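Local coordinates for putative molybdenum cofactor biosynthesis protein (Corynebacterium diphtheriae, PDB 2G2C) that probably takes part in molybdenum cofactor biosynthesis through a molybdopterin-binding domain, although its function has not been established, at residues 87-92 with 119-124. Numbering follows the deposited sequence.
Sequences TPEATA and LSRGIV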
# COMPACT_ATOMS: atom_id res chain seq x y z
N THR A 87 -5.17 -8.66 -4.19
CA THR A 87 -4.88 -7.29 -3.73
C THR A 87 -4.88 -6.27 -4.88
O THR A 87 -5.48 -5.22 -4.75
CB THR A 87 -3.59 -7.23 -2.94
OG1 THR A 87 -3.74 -8.14 -1.84
CG2 THR A 87 -3.29 -5.81 -2.47
N PRO A 88 -4.21 -6.58 -6.00
CA PRO A 88 -4.18 -5.60 -7.11
C PRO A 88 -5.61 -5.32 -7.63
O PRO A 88 -5.93 -4.16 -7.94
CB PRO A 88 -3.29 -6.27 -8.17
CG PRO A 88 -2.44 -7.23 -7.33
CD PRO A 88 -3.44 -7.80 -6.36
N GLU A 89 -6.42 -6.37 -7.78
CA GLU A 89 -7.79 -6.20 -8.30
C GLU A 89 -8.62 -5.34 -7.31
O GLU A 89 -9.33 -4.40 -7.71
CB GLU A 89 -8.48 -7.56 -8.52
CG GLU A 89 -7.88 -8.41 -9.67
CD GLU A 89 -6.58 -9.20 -9.33
OE1 GLU A 89 -5.93 -8.99 -8.27
OE2 GLU A 89 -6.22 -10.06 -10.17
N ALA A 90 -8.53 -5.69 -6.03
CA ALA A 90 -9.25 -4.93 -5.02
C ALA A 90 -8.80 -3.45 -5.05
O ALA A 90 -9.60 -2.50 -5.00
CB ALA A 90 -9.03 -5.55 -3.60
N THR A 91 -7.50 -3.24 -5.15
CA THR A 91 -6.97 -1.90 -5.16
C THR A 91 -7.45 -1.11 -6.38
O THR A 91 -7.84 0.07 -6.25
CB THR A 91 -5.43 -1.93 -5.11
OG1 THR A 91 -5.02 -2.60 -3.90
CG2 THR A 91 -4.83 -0.48 -5.18
N ALA A 92 -7.43 -1.74 -7.55
CA ALA A 92 -7.78 -1.08 -8.81
C ALA A 92 -9.20 -0.51 -8.71
O ALA A 92 -9.52 0.52 -9.38
CB ALA A 92 -7.70 -2.06 -9.93
N LEU A 119 6.51 -11.66 -10.79
CA LEU A 119 5.19 -12.18 -10.44
C LEU A 119 4.33 -11.22 -9.63
O LEU A 119 3.12 -11.47 -9.49
CB LEU A 119 5.38 -13.42 -9.60
CG LEU A 119 6.28 -14.38 -10.35
CD1 LEU A 119 6.82 -15.38 -9.38
CD2 LEU A 119 5.45 -15.01 -11.49
N SER A 120 4.92 -10.18 -9.04
CA SER A 120 4.08 -9.16 -8.38
C SER A 120 3.30 -8.30 -9.38
O SER A 120 3.82 -7.69 -10.34
CB SER A 120 4.87 -8.28 -7.39
OG SER A 120 4.01 -7.24 -6.84
N ARG A 121 2.01 -8.27 -9.11
CA ARG A 121 1.09 -7.56 -9.94
C ARG A 121 0.66 -6.32 -9.17
O ARG A 121 -0.33 -5.70 -9.52
CB ARG A 121 -0.07 -8.46 -10.20
CG ARG A 121 0.38 -9.77 -10.84
CD ARG A 121 -0.82 -10.61 -11.21
NE ARG A 121 -1.61 -10.89 -10.00
CZ ARG A 121 -2.81 -10.39 -9.75
NH1 ARG A 121 -3.38 -9.53 -10.62
NH2 ARG A 121 -3.43 -10.72 -8.61
N GLY A 122 1.40 -5.97 -8.11
CA GLY A 122 0.99 -4.85 -7.25
C GLY A 122 0.92 -3.56 -8.03
O GLY A 122 1.80 -3.31 -8.87
N ILE A 123 -0.12 -2.75 -7.76
CA ILE A 123 -0.25 -1.47 -8.44
C ILE A 123 0.02 -0.28 -7.51
O ILE A 123 0.08 -0.42 -6.28
CB ILE A 123 -1.59 -1.33 -9.21
CG1 ILE A 123 -2.75 -1.40 -8.24
CG2 ILE A 123 -1.65 -2.42 -10.29
CD1 ILE A 123 -4.09 -1.05 -8.90
N VAL A 124 0.17 0.90 -8.13
CA VAL A 124 0.30 2.17 -7.41
C VAL A 124 -0.64 3.14 -8.08
O VAL A 124 -0.68 3.22 -9.30
CB VAL A 124 1.73 2.78 -7.50
CG1 VAL A 124 1.82 4.10 -6.74
CG2 VAL A 124 2.76 1.76 -6.93
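Thr-87 O is held by two hydrogen bonds, both from Thr-91: the backbone N at 2.9 Å and OG1 at 2.8 Å, the hydroxyl coming from above the carbonyl plane. Across the contact, Arg-121 NH2 reaches Glu-89 OE1 at 3.1 Å almost straight, in the guanidinium plane and on the syn lone pair. Arg-121 NH1 meets Glu-89 OE2 at 2.9 Å from above the carboxylate plane, with a more bent N-H...O angle of 132°. The two flat groups are twisted 57° apart, so this end-on salt bridge is not the coplanar kind. Bends at chi2 of Glu-89 and chi3 of Arg-121 bring the charges together, while Gly-80 O takes the NE hydrogen and limits how the guanidinium can turn.

Pro-88 suits the first turn of helix 87-92, where its missing N-H costs no helical bond. Its ring lies between Arg-121 O, 3.3 Å from Pro-88 CB, and the guanidinium, over one face of which CG sits toward the rim. Ser-120 shapes the loop as an ST turn, its OG accepting from Gly-122 N.

Farther along, Ile-123 supplies the apolar half. CG1 sits in the crowded position between backbone N and carbonyl carbon (chi1 63°), and Ile-123 CD1 lies 3.9 Å from Ala-92 CB, whose small methyl admits close approach. Thr-91 CG2, anti to the backbone N, packs against Ile-123 CG1 at 3.8 Å. Asn-138 bonds to Thr-91 OG1 through ND2 and to Ile-123 N through OD1, so one amide ties helix and loop to the sheet.

Helix (Thr-87 to Gly-77 and Gly-78) and loop (Arg-121 to Thr-79 and Gly-80) both bond to the Gly-Gly-Thr-Gly segment 77-80 after strand 72-76, the glycine-rich segment of the MoCF_biosynth family, possibly near where molybdopterin binds.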